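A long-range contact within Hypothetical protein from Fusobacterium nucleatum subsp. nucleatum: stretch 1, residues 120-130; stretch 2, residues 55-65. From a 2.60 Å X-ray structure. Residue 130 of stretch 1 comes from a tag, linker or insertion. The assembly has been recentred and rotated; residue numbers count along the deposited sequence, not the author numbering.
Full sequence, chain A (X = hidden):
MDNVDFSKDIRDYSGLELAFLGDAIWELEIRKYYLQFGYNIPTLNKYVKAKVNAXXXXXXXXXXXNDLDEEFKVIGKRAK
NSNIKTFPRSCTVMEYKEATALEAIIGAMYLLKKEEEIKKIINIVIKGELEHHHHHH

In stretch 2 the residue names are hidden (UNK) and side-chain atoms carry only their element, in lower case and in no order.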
# COMPACT_ATOMS: atom_id res chain seq x y z
N LYS A 120 1.18 15.94 -5.11
CA LYS A 120 2.11 17.05 -5.12
C LYS A 120 3.36 16.72 -4.28
O LYS A 120 4.46 17.13 -4.62
CB LYS A 120 1.41 18.31 -4.60
CG LYS A 120 2.07 19.59 -5.03
CD LYS A 120 1.05 20.72 -5.14
CE LYS A 120 0.47 21.12 -3.79
NZ LYS A 120 -0.44 22.31 -3.89
N ILE A 121 3.16 15.96 -3.21
CA ILE A 121 4.26 15.55 -2.34
C ILE A 121 5.04 14.45 -3.04
O ILE A 121 6.27 14.42 -3.01
CB ILE A 121 3.72 15.01 -0.98
CG1 ILE A 121 3.09 16.14 -0.19
CG2 ILE A 121 4.83 14.37 -0.18
CD1 ILE A 121 2.35 15.66 1.05
N ILE A 122 4.32 13.54 -3.69
CA ILE A 122 4.98 12.47 -4.41
C ILE A 122 5.80 13.05 -5.56
O ILE A 122 6.84 12.50 -5.92
CB ILE A 122 3.96 11.46 -4.96
CG1 ILE A 122 3.21 10.81 -3.80
CG2 ILE A 122 4.66 10.41 -5.80
CD1 ILE A 122 4.09 9.99 -2.87
N ASN A 123 5.35 14.16 -6.13
CA ASN A 123 6.08 14.79 -7.22
C ASN A 123 7.40 15.39 -6.76
O ASN A 123 8.32 15.56 -7.57
CB ASN A 123 5.24 15.89 -7.89
CG ASN A 123 4.29 15.33 -8.94
OD1 ASN A 123 3.52 16.08 -9.54
ND2 ASN A 123 4.36 14.03 -9.18
N ILE A 124 7.52 15.70 -5.48
CA ILE A 124 8.77 16.26 -4.99
C ILE A 124 9.70 15.11 -4.60
O ILE A 124 10.87 15.32 -4.27
CB ILE A 124 8.55 17.23 -3.79
CG1 ILE A 124 8.40 16.46 -2.48
CG2 ILE A 124 7.32 18.09 -4.04
CD1 ILE A 124 9.71 16.24 -1.77
N VAL A 125 9.18 13.89 -4.65
CA VAL A 125 9.97 12.71 -4.32
C VAL A 125 10.74 12.26 -5.56
O VAL A 125 11.87 11.80 -5.46
CB VAL A 125 9.08 11.55 -3.82
CG1 VAL A 125 9.91 10.29 -3.64
CG2 VAL A 125 8.42 11.93 -2.51
N ILE A 126 10.12 12.39 -6.74
CA ILE A 126 10.79 11.98 -7.96
C ILE A 126 11.41 13.16 -8.70
O ILE A 126 12.27 12.97 -9.55
CB ILE A 126 9.83 11.24 -8.92
CG1 ILE A 126 9.14 12.23 -9.86
CG2 ILE A 126 8.79 10.48 -8.12
CD1 ILE A 126 8.23 13.19 -9.16
N LYS A 127 10.96 14.38 -8.39
CA LYS A 127 11.53 15.56 -9.04
C LYS A 127 12.94 15.71 -8.51
O LYS A 127 13.84 16.11 -9.24
CB LYS A 127 10.72 16.82 -8.72
CG LYS A 127 11.26 17.69 -7.58
CD LYS A 127 10.64 19.09 -7.62
CE LYS A 127 11.19 20.03 -6.54
NZ LYS A 127 10.83 19.65 -5.14
N GLY A 128 13.11 15.39 -7.24
CA GLY A 128 14.42 15.48 -6.63
C GLY A 128 15.19 14.22 -6.93
O GLY A 128 16.27 13.98 -6.38
N GLU A 129 14.63 13.40 -7.82
CA GLU A 129 15.25 12.14 -8.22
C GLU A 129 15.74 12.22 -9.67
O GLU A 129 16.44 11.33 -10.15
CB GLU A 129 14.24 10.99 -8.08
CG GLU A 129 14.88 9.68 -7.67
CD GLU A 129 15.65 9.80 -6.37
OE1 GLU A 129 15.03 10.18 -5.34
OE2 GLU A 129 16.87 9.54 -6.36
N LEU A 130 15.34 13.30 -10.35
CA LEU A 130 15.73 13.55 -11.75
C LEU A 130 15.96 15.05 -11.99
O LEU A 130 15.36 15.62 -12.93
CB LEU A 130 14.64 13.01 -12.70
CG LEU A 130 14.43 11.48 -12.82
CD1 LEU A 130 13.09 11.19 -13.50
CD2 LEU A 130 15.57 10.85 -13.61
N UNK A 55 14.54 7.38 7.22
CA UNK A 55 15.45 8.49 6.93
C UNK A 55 14.96 9.36 5.78
O UNK A 55 14.99 10.59 5.87
c UNK A 55 19.97 7.94 7.17
c UNK A 55 18.94 6.84 7.43
c UNK A 55 16.86 7.98 6.62
n UNK A 55 20.31 8.70 8.43
c UNK A 55 17.59 7.40 7.82
N UNK A 56 14.49 8.73 4.71
CA UNK A 56 14.00 9.49 3.56
C UNK A 56 12.68 10.21 3.86
O UNK A 56 12.58 11.43 3.70
c UNK A 56 13.85 8.59 2.33
c UNK A 56 13.26 10.97 -1.22
o UNK A 56 13.06 11.80 -2.30
c UNK A 56 14.56 10.62 -0.83
c UNK A 56 12.17 10.52 -0.50
c UNK A 56 14.74 9.82 0.30
c UNK A 56 13.65 9.37 1.04
c UNK A 56 12.37 9.73 0.62
N UNK A 57 11.66 9.49 4.32
CA UNK A 57 10.41 10.17 4.61
C UNK A 57 10.68 11.39 5.49
O UNK A 57 10.01 12.42 5.36
n UNK A 57 8.42 6.01 5.99
c UNK A 57 9.44 9.23 5.32
o UNK A 57 7.28 7.29 4.53
c UNK A 57 8.33 7.01 5.12
c UNK A 57 9.58 7.81 4.86
N UNK A 58 11.68 11.28 6.37
CA UNK A 58 12.05 12.38 7.27
C UNK A 58 12.53 13.61 6.51
O UNK A 58 12.25 14.75 6.89
c UNK A 58 13.15 11.92 8.25
o UNK A 58 13.59 13.00 9.08
N UNK A 59 13.27 13.39 5.43
CA UNK A 59 13.73 14.52 4.63
C UNK A 59 12.51 15.13 4.00
O UNK A 59 12.40 16.35 3.92
c UNK A 59 16.11 13.68 3.98
c UNK A 59 14.69 14.06 3.54
c UNK A 59 16.94 13.31 2.75
c UNK A 59 16.74 14.86 4.72
N UNK A 60 11.60 14.28 3.55
CA UNK A 60 10.38 14.77 2.93
C UNK A 60 9.64 15.66 3.91
O UNK A 60 9.40 16.84 3.63
c UNK A 60 10.36 13.58 0.13
c UNK A 60 8.11 14.18 2.02
c UNK A 60 9.45 13.62 2.51
c UNK A 60 10.10 12.79 1.40
N UNK A 61 9.28 15.10 5.06
CA UNK A 61 8.56 15.87 6.06
C UNK A 61 9.21 17.23 6.30
O UNK A 61 8.57 18.26 6.16
c UNK A 61 8.46 15.05 7.36
c UNK A 61 8.05 17.31 10.40
c UNK A 61 8.61 16.60 9.34
c UNK A 61 7.83 15.79 8.53
o UNK A 61 6.13 17.95 11.67
c UNK A 61 5.89 16.41 9.84
c UNK A 61 6.47 15.70 8.79
c UNK A 61 6.68 17.21 10.64
N UNK A 62 10.49 17.24 6.64
CA UNK A 62 11.17 18.50 6.89
C UNK A 62 11.20 19.47 5.71
O UNK A 62 11.35 20.67 5.90
c UNK A 62 12.54 17.47 8.72
c UNK A 62 13.88 16.90 9.13
c UNK A 62 14.86 17.96 9.56
c UNK A 62 12.57 18.23 7.41
n UNK A 62 16.07 17.33 10.15
N UNK A 63 11.02 18.95 4.49
CA UNK A 63 11.02 19.81 3.31
C UNK A 63 9.64 20.34 2.95
O UNK A 63 9.53 21.27 2.15
c UNK A 63 13.11 18.74 2.25
c UNK A 63 13.62 17.92 1.07
n UNK A 63 14.82 19.75 -0.21
c UNK A 63 11.62 19.08 2.10
c UNK A 63 13.69 18.75 -0.22
N UNK A 64 8.58 19.76 3.52
CA UNK A 64 7.23 20.22 3.20
C UNK A 64 6.48 20.82 4.38
O UNK A 64 5.80 21.83 4.22
c UNK A 64 6.16 17.97 3.62
c UNK A 64 6.37 19.08 2.60
c UNK A 64 5.28 16.86 3.10
c UNK A 64 7.02 18.53 1.36
N UNK A 65 6.60 20.20 5.55
CA UNK A 65 5.93 20.62 6.79
C UNK A 65 5.56 22.11 6.93
O UNK A 65 4.44 22.44 7.33
c UNK A 65 8.14 20.90 7.96
c UNK A 65 4.73 19.89 9.47
c UNK A 65 6.79 20.20 8.01
c UNK A 65 6.07 20.54 9.32

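Position 55 carries four carbons in a row ending in a nitrogen, the signature of lysine. Lys55 is exposed and lies too far from stretch 1 to take part.

At position 56 one carbon leads to a six-membered carbon ring bearing an oxygen; CA-to-CB points toward stretch 1, and the side chain lies against Val125 and near Glu129. That is tyrosine. The OH of Tyr56 comes within 3.4 Å of Val125 O and 4.0 Å of OE1 of the poorly ordered Glu129, while its CE1 lies 3.9 Å from Val125 CG1, which meets the ring obliquely. The aromatic ring thus packs carbon against valine.

Position 57 has three carbons, the third holding one oxygen and one nitrogen: an amide at the length of glutamine. Gln57 is buried but out of reach of stretch 1, and its NE2 is hydrogen-bonded elsewhere in the structure.

Position 58 has one carbon and one oxygen, hence serine. Ser58 is also buried and out of reach, its OG satisfied elsewhere in the structure.

At position 59 four carbons fork at the second, which makes leucine. Leu59 is exposed and touches nothing on stretch 1.

Position 60 shows four carbons forked at the first, with one arm two carbons long. Its CA-to-CB bond points toward stretch 1, and the side chain reaches three residues there. Branching at the first carbon together with the two-carbon arm identifies isoleucine. With chi1 and chi2 both m, Ile60 brings CD1 to 3.3 Å from Ile124 CD1, a tight approach, and to 3.7 Å from Val125 CG2. Its CG2 sits 4.0 Å from Ile121 CG2, so the two arms meet different neighbours.

Position 61 is again one carbon and a six-carbon ring with an oxygen, but CA-to-CB points away. Tyr61 is buried without contributing to this contact, although it is the same residue type as Tyr56.

Position 62 is four carbons in a row and a nitrogen. Lys62 is exposed and out of reach.

Position 63 repeats that chain, and the CA-to-CB bond of this lysine points toward stretch 1. Even so, the nearest approach is Lys63 CE to Ile124 CD1, 5.0 Å.

Position 64 has four carbons forked at the first, one arm two carbons long; CA-to-CB points toward stretch 1 and the side chain meets Ile121: isoleucine. With chi1 p and chi2 t, Ile64 sets its CD1 3.8 Å from Ile121 CD1.

Position 65 has the same forked four-carbon pattern, yet Ile65 is out of reach, just where the chain leaves helical geometry.

The contact follows a simple rule: residues 56, 60 and 64, one helical turn apart, all aim CA-to-CB toward the partner. Ile121, Ile124 and Val125 answer them, with the CA atoms of Val125 and Ile60 7.5 Å apart and those of Ile121 and Ile64 7.8 Å. The helices run at 118°, their axes 11.0 Å apart at closest approach. No clear hydrogen bond crosses between them; packed branched side chains bury most of the shared surface, and Tyr56 extends it toward Glu129.

Stretch 2, residues 55-65: KYQSLIYKKII
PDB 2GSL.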